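PDB 2VAP: cell division protein FtsZ 1 from Methanocaldococcus jannaschii, which binds GTP and probably, as a GTPase and tubulin homologue, polymerises into the contractile Z ring at the future division site. Local coordinates for residues A249-I253 / S272-V277; E255-R261 / E328-R332; V266-L270 / T306-R310; A285-G291 / T316-T322. One frame throughout, in Å; residues are numbered along the deposited sequence.

In the fold
All four contacts build the C-terminal domain of FtsZ, whose four-stranded mixed sheet runs in the order 249-256, 331-338, 284-291, 316-323. Contact 2 pairs the first two strands at one end, and contact 4 pairs the last two; Arg332 N lies 2.7 Å from Met290 O, linking the two central strands. Contact 3 sets helices 261-270 and 297-310 side by side over one face: Val307 CB is 3.7 Å from Ile287 CD1 of contact 4. Leu275 CD1 of contact 1 meets Ala269 O of contact 3 at 3.4 Å. Contact 1 approaches the nucleotide, the Leu274 side chain being about 11 Å from bound GDP, whereas contacts 3 and 4 are remote from the annotated GTP-binding residues.

Contact 1 of 4, residues A249-I253 / S272-V277; sequences AMIGI and SPLLDV
Residues 249-253 are the outermost strand of the C-terminal mixed sheet, against which 272-277 folds as an irregular loop; the closest CA pair is Gly252-Ser272, 5.1 Å. A type I turn spans Ser272 to Leu275, with Leu275 N bonded to Ser272 O (3.1 Å), and inverse gamma turns centre on Leu275 and Asp276. Ser272 (chi1 t) forms an ST turn, its OG accepting from Leu274 N at 3.3 Å. No direct hydrogen bond crosses the interface; waters do. One accepts from Ile251 N (2.9 Å) and donates to Leu274 O (2.8 Å), while another joins Ile253 O (2.7 Å) and Ser272 OG (2.8 Å). Apolar contacts fill the rest: the Met250 side chain (m, t, t) brings SD 3.8 Å from Val277 CG1, Met250 CB is 4.1 Å from Leu275 CD2, and Ile251 CD1 is 4.1 Å from Leu274 CD1. Ile251, Ile253 and Leu274 touch Val214 of helix 204-227. The strand bonds through Ala249 to strand 186-191, so this loop packs where FtsZ's GTPase and C-terminal domains meet.

Contact 2 of 4, residues E255-R261 / E328-R332; sequences ESDSEKR and ENTVR
This is an antiparallel strand pairing at one end of the mixed sheet of the C-terminal domain, where strand 249-256 leaves the sheet and strand 331-338 enters it. Glu255 and Arg332 form a non-hydrogen-bonded pair (CA-CA 4.3 Å); Ser256 and Val331 form the hydrogen-bonded pair (CA-CA 5.6 Å), with Ser256 N to Val331 O at 3.1 Å and Val331 N to Ser256 O at 2.9 Å. CA-H...O contacts supplement these, including Glu255 CA to Val331 O (3.3 Å) and Asp257 CA to Asn329 O (3.4 Å). Beyond Asp257 the chain turns away, and Lys260 is the N-cap of helix 261-270. On the Glu255-Arg332 face, Glu255 (chi1 p, chi2 t) places OE1 3.7 Å from Arg332 NE, a long salt bridge. Arg261 (p, t, t) reaches back across the strand ends; its guanidinium is held by salt bridges to Glu299 and Asp294. One guanidinium face lies over Val331 CG2, 3.4 Å from Arg261 NE, while its NH2 donates weakly to Asn329 O at 3.4 Å.

Contact 3 of 4, residues V266-L270 / T306-R310; sequences VSMAL and TVSSR
Val266 opens the interface between the C-terminal parts of helices 261-270 and 297-310, whose local axes approach to 10.9 Å and cross at -38°. Val266 CA is 7.2 Å from Thr306 CA; with chi1 p, Val266 directs CG1 to Thr306 CG2 (3.9 Å) and CG2 to Val307 CG2 (3.7 Å). The next three residues leave the interface to the other sides of the helix, Ala269 meeting Val333 of the sheet. One turn on, Leu270 again points toward the partner helix, its CA 7.4 Å from Val307 CA. In its m, t rotamer it sets CD1 3.9 Å from Thr306 CG2 and CD2 4.4 Å from Val307 CG2. Leu270 CD2 also lies 3.9 Å from the aliphatic Arg310 CG; the NH1 of Arg310 is salt-bridged to Asp280. Leu270 and Val307 both touch Leu335, so the helix pair packs on strand 331-338. With no hydrogen bond between the segments, and Thr306 OG1 bonded to Glu302 O within its own helix, the join rests on van der Waals packing.

Contact 4 of 4, residues A285-G291 / T316-T322; sequences ALIHVMG and TIIWGAT
Strands 285-291 and 316-322 run parallel in register, pairing Ala285 with Ile317 through Met290 with Thr322; CA-CA distances range from 4.5 Å (Ile287-Trp319) to 5.1 Å (Met290-Thr322). Their local axes pass 4.7 Å apart at -15°. Seven backbone hydrogen bonds join them. Ala285 N donates to Thr316 O (3.0 Å), Ile287 N to Ile318 O (2.9 Å), Val289 N to Gly320 O (2.9 Å) and Gly291 N to Thr322 O (3.2 Å); in return Ile318 N donates to Ala285 O (3.0 Å), Gly320 N to Ile287 O (2.9 Å) and Thr322 N to Val289 O (2.9 Å). The backbones of Leu286, His288 and Met290 bond instead to Val336, Leu334 and Arg332 of strand 331-338, placing 285-291 in the sheet's interior. On the Leu286-His288 face, His288 (chi1 t) brings NE2 2.7 Å from Thr322 OG1 (chi1 p), a hydrogen bond in which either atom could donate; His288 ND1 donates to Gly221 O. On the other face Ile287 CD1 meets Ile317 CG2 at 3.6 Å, and Ile287 CB is 4.0 Å from Trp319 CB. Helix 297-310 connects the two strands, a beta-alpha-beta crossover, and packs on this face through Val307 on Ile287 and Leu297, Ala300 and Val304 on Trp319. Both His288 ring nitrogens are satisfied: the buried imidazole bridges Thr322 OG1 and the Gly221 carbonyl in helix 204-227, while side chains meet on the Ile287-Trp319 face through apolar contacts.

Contact 1 of 4, residues A249-I253 / S272-V277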
# COMPACT_ATOMS: atom_id res chain seq x y z
N ALA A 249 -7.22 -7.44 0.98
CA ALA A 249 -6.35 -7.28 2.15
C ALA A 249 -6.69 -6.02 2.93
O ALA A 249 -7.20 -5.04 2.37
CB ALA A 249 -4.89 -7.27 1.72
N MET A 250 -6.42 -6.06 4.23
CA MET A 250 -6.59 -4.90 5.11
C MET A 250 -5.40 -4.77 6.04
O MET A 250 -4.66 -5.74 6.26
CB MET A 250 -7.90 -5.00 5.91
CG MET A 250 -9.15 -4.82 5.06
SD MET A 250 -10.66 -5.02 6.01
CE MET A 250 -11.88 -5.10 4.70
N ILE A 251 -5.20 -3.58 6.60
CA ILE A 251 -4.03 -3.31 7.44
C ILE A 251 -4.37 -3.05 8.90
O ILE A 251 -5.48 -2.64 9.24
CB ILE A 251 -3.15 -2.14 6.89
CG1 ILE A 251 -3.86 -0.79 7.05
CG2 ILE A 251 -2.75 -2.40 5.44
CD1 ILE A 251 -2.95 0.42 6.87
N GLY A 252 -3.38 -3.30 9.76
CA GLY A 252 -3.43 -2.93 11.16
C GLY A 252 -2.11 -2.29 11.54
O GLY A 252 -1.04 -2.82 11.21
N ILE A 253 -2.17 -1.14 12.21
CA ILE A 253 -0.97 -0.44 12.66
C ILE A 253 -0.99 -0.27 14.18
O ILE A 253 -1.99 0.14 14.76
CB ILE A 253 -0.81 0.95 11.97
CG1 ILE A 253 -0.77 0.79 10.44
CG2 ILE A 253 0.45 1.67 12.46
CD1 ILE A 253 -0.97 2.09 9.67
N SER A 272 -6.56 -3.02 15.65
CA SER A 272 -6.70 -1.78 14.89
C SER A 272 -8.07 -1.66 14.22
O SER A 272 -8.56 -2.63 13.64
CB SER A 272 -5.59 -1.66 13.84
OG SER A 272 -5.76 -0.50 13.04
N PRO A 273 -8.69 -0.46 14.30
CA PRO A 273 -9.96 -0.20 13.61
C PRO A 273 -9.85 -0.38 12.10
O PRO A 273 -10.86 -0.66 11.44
CB PRO A 273 -10.24 1.27 13.95
CG PRO A 273 -9.50 1.51 15.22
CD PRO A 273 -8.25 0.70 15.09
N LEU A 274 -8.65 -0.22 11.56
CA LEU A 274 -8.41 -0.37 10.12
C LEU A 274 -8.56 -1.81 9.63
O LEU A 274 -8.81 -2.05 8.45
CB LEU A 274 -7.03 0.20 9.73
CG LEU A 274 -6.80 1.69 9.98
CD1 LEU A 274 -5.35 2.06 9.74
CD2 LEU A 274 -7.73 2.56 9.13
N LEU A 275 -8.40 -2.77 10.54
CA LEU A 275 -8.71 -4.17 10.24
C LEU A 275 -10.22 -4.39 10.36
O LEU A 275 -10.70 -5.06 11.29
CB LEU A 275 -7.94 -5.12 11.17
CG LEU A 275 -6.47 -5.43 10.87
CD1 LEU A 275 -5.87 -6.27 11.98
CD2 LEU A 275 -6.30 -6.12 9.51
N ASP A 276 -10.96 -3.82 9.42
CA ASP A 276 -12.42 -3.82 9.43
C ASP A 276 -12.98 -5.13 8.86
O ASP A 276 -13.72 -5.12 7.87
CB ASP A 276 -12.95 -2.60 8.67
CG ASP A 276 -14.41 -2.29 8.99
OD1 ASP A 276 -15.01 -1.48 8.25
OD2 ASP A 276 -14.96 -2.84 9.97
N VAL A 277 -12.60 -6.24 9.49
CA VAL A 277 -12.98 -7.58 9.06
C VAL A 277 -12.75 -8.58 10.20
O VAL A 277 -11.94 -8.33 11.09
CB VAL A 277 -12.19 -8.02 7.78
CG1 VAL A 277 -10.70 -8.18 8.07
CG2 VAL A 277 -12.77 -9.29 7.17
O HOH W 1 -7.23 -1.57 6.24
O HOH W 2 -4.38 1.40 14.54

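Contact 2 of 4, residues E255-R261 / E328-R332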
# COMPACT_ATOMS: atom_id res chain seq x y z
N GLU A 255 1.72 0.93 17.66
CA GLU A 255 2.98 1.49 18.14
C GLU A 255 2.98 1.64 19.66
O GLU A 255 1.94 1.91 20.27
CB GLU A 255 3.29 2.84 17.46
CG GLU A 255 2.21 3.91 17.62
CD GLU A 255 2.63 5.26 17.04
OE1 GLU A 255 3.45 5.28 16.09
OE2 GLU A 255 2.14 6.29 17.53
N SER A 256 4.15 1.45 20.27
CA SER A 256 4.31 1.55 21.72
C SER A 256 5.76 1.86 22.09
O SER A 256 6.69 1.41 21.42
CB SER A 256 3.87 0.25 22.40
OG SER A 256 3.98 0.35 23.81
N ASP A 257 5.93 2.62 23.17
CA ASP A 257 7.26 2.96 23.68
C ASP A 257 7.43 2.56 25.16
O ASP A 257 8.34 3.03 25.84
CB ASP A 257 7.56 4.45 23.48
CG ASP A 257 6.65 5.36 24.29
OD1 ASP A 257 7.11 6.47 24.67
OD2 ASP A 257 5.49 4.99 24.56
N SER A 258 6.55 1.67 25.62
CA SER A 258 6.57 1.20 27.01
C SER A 258 7.62 0.12 27.25
O SER A 258 8.41 -0.20 26.35
CB SER A 258 5.18 0.69 27.41
OG SER A 258 4.81 -0.44 26.64
N GLU A 259 7.64 -0.44 28.46
CA GLU A 259 8.57 -1.51 28.82
C GLU A 259 8.32 -2.80 28.04
O GLU A 259 9.26 -3.53 27.72
CB GLU A 259 8.55 -1.78 30.34
CG GLU A 259 7.17 -2.07 30.93
CD GLU A 259 7.21 -2.35 32.42
OE1 GLU A 259 6.52 -3.29 32.87
OE2 GLU A 259 7.94 -1.64 33.16
N LYS A 260 7.05 -3.07 27.74
CA LYS A 260 6.67 -4.20 26.89
C LYS A 260 6.20 -3.68 25.53
O LYS A 260 5.08 -3.97 25.09
CB LYS A 260 5.58 -5.05 27.57
CG LYS A 260 6.06 -5.80 28.81
CD LYS A 260 4.92 -6.58 29.45
CE LYS A 260 5.40 -7.34 30.68
NZ LYS A 260 4.30 -8.11 31.32
N ARG A 261 7.08 -2.93 24.87
CA ARG A 261 6.75 -2.22 23.63
C ARG A 261 6.30 -3.12 22.49
O ARG A 261 5.34 -2.79 21.78
CB ARG A 261 7.91 -1.31 23.19
CG ARG A 261 9.25 -2.02 23.03
CD ARG A 261 10.38 -1.04 22.74
NE ARG A 261 11.56 -1.73 22.22
CZ ARG A 261 12.67 -1.13 21.80
NH1 ARG A 261 13.67 -1.87 21.35
NH2 ARG A 261 12.78 0.19 21.82
N GLU A 328 12.84 6.52 18.48
CA GLU A 328 13.80 6.59 19.58
C GLU A 328 13.60 5.47 20.60
O GLU A 328 14.56 4.79 20.98
CB GLU A 328 13.74 7.96 20.27
CG GLU A 328 14.28 9.12 19.44
CD GLU A 328 15.80 9.08 19.27
OE1 GLU A 328 16.50 8.66 20.21
OE2 GLU A 328 16.28 9.49 18.19
N ASN A 329 12.36 5.29 21.04
CA ASN A 329 12.01 4.26 22.01
C ASN A 329 10.80 3.43 21.57
O ASN A 329 10.38 2.51 22.28
CB ASN A 329 11.73 4.90 23.38
CG ASN A 329 12.95 5.62 23.95
OD1 ASN A 329 12.92 6.83 24.16
ND2 ASN A 329 14.02 4.87 24.21
N THR A 330 10.27 3.75 20.40
CA THR A 330 9.01 3.17 19.92
C THR A 330 9.22 2.01 18.95
O THR A 330 10.05 2.09 18.04
CB THR A 330 8.13 4.26 19.25
OG1 THR A 330 7.97 5.37 20.14
CG2 THR A 330 6.75 3.70 18.88
N VAL A 331 8.47 0.93 19.17
CA VAL A 331 8.35 -0.15 18.20
C VAL A 331 7.02 -0.01 17.46
O VAL A 331 5.97 0.13 18.08
CB VAL A 331 8.48 -1.55 18.86
CG1 VAL A 331 7.91 -2.65 17.96
CG2 VAL A 331 9.93 -1.85 19.19
N ARG A 332 7.09 -0.03 16.13
CA ARG A 332 5.90 0.06 15.28
C ARG A 332 5.69 -1.26 14.54
O ARG A 332 6.64 -1.84 14.00
CB ARG A 332 6.04 1.22 14.29
CG ARG A 332 4.79 1.52 13.48
CD ARG A 332 5.03 2.65 12.48
NE ARG A 332 5.20 3.94 13.14
CZ ARG A 332 5.56 5.07 12.52
NH1 ARG A 332 5.78 5.08 11.22
NH2 ARG A 332 5.69 6.19 13.22

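Contact 3 of 4, residues V266-L270 / T306-R310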
# COMPACT_ATOMS: atom_id res chain seq x y z
N VAL A 266 1.97 -5.04 18.86
CA VAL A 266 1.26 -6.09 18.12
C VAL A 266 -0.21 -6.20 18.56
O VAL A 266 -1.09 -6.45 17.73
CB VAL A 266 1.99 -7.47 18.17
CG1 VAL A 266 2.02 -8.04 19.59
CG2 VAL A 266 1.36 -8.45 17.20
N SER A 267 -0.47 -5.99 19.85
CA SER A 267 -1.84 -5.97 20.38
C SER A 267 -2.65 -4.84 19.74
O SER A 267 -3.78 -5.05 19.31
CB SER A 267 -1.83 -5.82 21.90
OG SER A 267 -3.15 -5.81 22.42
N MET A 268 -2.04 -3.66 19.66
CA MET A 268 -2.66 -2.49 19.03
C MET A 268 -2.91 -2.73 17.54
O MET A 268 -3.96 -2.34 17.01
CB MET A 268 -1.80 -1.24 19.25
CG MET A 268 -2.45 0.06 18.80
SD MET A 268 -1.37 1.50 18.98
CE MET A 268 -1.42 1.75 20.75
N ALA A 269 -1.96 -3.37 16.87
CA ALA A 269 -2.07 -3.69 15.44
C ALA A 269 -3.21 -4.68 15.16
O ALA A 269 -3.99 -4.48 14.23
CB ALA A 269 -0.75 -4.22 14.91
N LEU A 270 -3.30 -5.73 15.97
CA LEU A 270 -4.34 -6.75 15.82
C LEU A 270 -5.74 -6.21 16.13
O LEU A 270 -6.73 -6.66 15.55
CB LEU A 270 -4.04 -7.97 16.70
CG LEU A 270 -2.96 -8.94 16.19
CD1 LEU A 270 -2.40 -9.77 17.34
CD2 LEU A 270 -3.51 -9.85 15.09
N THR A 306 2.55 -13.85 18.24
CA THR A 306 1.25 -13.32 18.65
C THR A 306 0.26 -13.30 17.48
O THR A 306 -0.90 -13.69 17.63
CB THR A 306 1.38 -11.91 19.29
OG1 THR A 306 2.34 -11.96 20.36
CG2 THR A 306 0.05 -11.42 19.84
N VAL A 307 0.73 -12.84 16.32
CA VAL A 307 -0.09 -12.82 15.11
C VAL A 307 -0.47 -14.24 14.68
O VAL A 307 -1.63 -14.51 14.36
CB VAL A 307 0.62 -12.07 13.94
CG1 VAL A 307 -0.16 -12.23 12.64
CG2 VAL A 307 0.79 -10.60 14.27
N SER A 308 0.51 -15.14 14.70
CA SER A 308 0.31 -16.53 14.29
C SER A 308 -0.72 -17.27 15.15
O SER A 308 -1.52 -18.04 14.64
CB SER A 308 1.64 -17.29 14.28
OG SER A 308 1.48 -18.60 13.74
N SER A 309 -0.68 -17.01 16.46
CA SER A 309 -1.62 -17.63 17.40
C SER A 309 -3.04 -17.10 17.22
O SER A 309 -4.01 -17.84 17.42
CB SER A 309 -1.15 -17.41 18.84
OG SER A 309 -1.08 -16.03 19.16
N ARG A 310 -3.15 -15.83 16.85
CA ARG A 310 -4.45 -15.18 16.65
C ARG A 310 -5.11 -15.59 15.34
O ARG A 310 -6.33 -15.80 15.29
CB ARG A 310 -4.29 -13.65 16.74
CG ARG A 310 -5.59 -12.85 16.58
CD ARG A 310 -6.60 -13.16 17.68
NE ARG A 310 -7.89 -12.52 17.43
CZ ARG A 310 -8.87 -13.04 16.69
NH1 ARG A 310 -8.72 -14.23 16.12
NH2 ARG A 310 -10.01 -12.38 16.53

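Contact 4 of 4, residues A285-G291 / T316-T322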
# COMPACT_ATOMS: atom_id res chain seq x y z
N ALA A 285 -0.63 -13.34 5.72
CA ALA A 285 -0.25 -12.11 6.41
C ALA A 285 1.17 -11.68 6.10
O ALA A 285 2.07 -12.51 5.95
CB ALA A 285 -0.44 -12.25 7.91
N LEU A 286 1.37 -10.37 6.00
CA LEU A 286 2.70 -9.78 5.97
C LEU A 286 2.89 -8.96 7.24
O LEU A 286 2.01 -8.19 7.63
CB LEU A 286 2.90 -8.90 4.73
CG LEU A 286 2.82 -9.55 3.35
CD1 LEU A 286 1.40 -9.47 2.79
CD2 LEU A 286 3.80 -8.90 2.39
N ILE A 287 4.03 -9.14 7.90
CA ILE A 287 4.34 -8.43 9.14
C ILE A 287 5.65 -7.67 8.99
O ILE A 287 6.69 -8.26 8.70
CB ILE A 287 4.45 -9.39 10.35
CG1 ILE A 287 3.21 -10.28 10.47
CG2 ILE A 287 4.67 -8.60 11.65
CD1 ILE A 287 3.34 -11.40 11.49
N HIS A 288 5.59 -6.35 9.18
CA HIS A 288 6.79 -5.53 9.21
C HIS A 288 6.96 -4.94 10.61
O HIS A 288 6.18 -4.08 11.03
CB HIS A 288 6.73 -4.41 8.17
CG HIS A 288 8.04 -3.74 7.92
ND1 HIS A 288 8.30 -3.01 6.78
CD2 HIS A 288 9.18 -3.69 8.66
CE1 HIS A 288 9.53 -2.53 6.83
NE2 HIS A 288 10.09 -2.93 7.96
N VAL A 289 7.98 -5.42 11.32
CA VAL A 289 8.32 -4.91 12.64
C VAL A 289 9.38 -3.82 12.50
O VAL A 289 10.43 -4.04 11.89
CB VAL A 289 8.83 -6.04 13.58
CG1 VAL A 289 9.03 -5.51 15.00
CG2 VAL A 289 7.86 -7.22 13.60
N MET A 290 9.08 -2.65 13.04
CA MET A 290 9.99 -1.51 12.96
C MET A 290 10.33 -1.01 14.36
O MET A 290 9.47 -0.97 15.23
CB MET A 290 9.37 -0.38 12.14
CG MET A 290 9.19 -0.72 10.66
SD MET A 290 7.91 0.27 9.86
CE MET A 290 6.43 -0.52 10.48
N GLY A 291 11.58 -0.63 14.57
CA GLY A 291 12.02 -0.15 15.87
C GLY A 291 13.29 0.67 15.83
O GLY A 291 13.84 0.91 14.75
N THR A 316 -0.44 -18.49 5.75
CA THR A 316 0.96 -18.29 5.36
C THR A 316 1.42 -16.91 5.80
O THR A 316 0.93 -15.89 5.30
CB THR A 316 1.15 -18.46 3.83
OG1 THR A 316 0.53 -19.67 3.39
CG2 THR A 316 2.63 -18.50 3.48
N ILE A 317 2.36 -16.88 6.73
CA ILE A 317 2.83 -15.62 7.32
C ILE A 317 4.28 -15.33 6.92
O ILE A 317 5.17 -16.16 7.13
CB ILE A 317 2.67 -15.63 8.86
CG1 ILE A 317 1.19 -15.76 9.24
CG2 ILE A 317 3.28 -14.37 9.48
CD1 ILE A 317 0.94 -16.25 10.65
N ILE A 318 4.49 -14.15 6.36
CA ILE A 318 5.83 -13.68 5.99
C ILE A 318 6.15 -12.42 6.79
O ILE A 318 5.31 -11.52 6.91
CB ILE A 318 5.93 -13.41 4.46
CG1 ILE A 318 5.80 -14.72 3.66
CG2 ILE A 318 7.23 -12.68 4.10
CD1 ILE A 318 6.83 -15.80 3.98
N TRP A 319 7.36 -12.35 7.34
CA TRP A 319 7.72 -11.28 8.26
C TRP A 319 9.13 -10.72 8.05
O TRP A 319 10.02 -11.41 7.54
CB TRP A 319 7.57 -11.75 9.71
CG TRP A 319 8.60 -12.77 10.12
CD1 TRP A 319 8.62 -14.09 9.79
CD2 TRP A 319 9.76 -12.53 10.92
NE1 TRP A 319 9.72 -14.70 10.34
CE2 TRP A 319 10.44 -13.77 11.05
CE3 TRP A 319 10.29 -11.40 11.56
CZ2 TRP A 319 11.62 -13.90 11.77
CZ3 TRP A 319 11.47 -11.54 12.28
CH2 TRP A 319 12.12 -12.78 12.39
N GLY A 320 9.31 -9.47 8.44
CA GLY A 320 10.62 -8.82 8.43
C GLY A 320 10.76 -7.85 9.58
O GLY A 320 9.77 -7.50 10.24
N ALA A 321 11.99 -7.41 9.83
CA ALA A 321 12.27 -6.45 10.90
C ALA A 321 13.35 -5.47 10.46
O ALA A 321 14.41 -5.89 9.99
CB ALA A 321 12.68 -7.17 12.18
N THR A 322 13.07 -4.18 10.60
CA THR A 322 14.00 -3.13 10.20
C THR A 322 14.14 -2.05 11.28
O THR A 322 13.25 -1.89 12.12
CB THR A 322 13.58 -2.43 8.88
OG1 THR A 322 12.32 -1.77 9.06
CG2 THR A 322 13.48 -3.43 7.73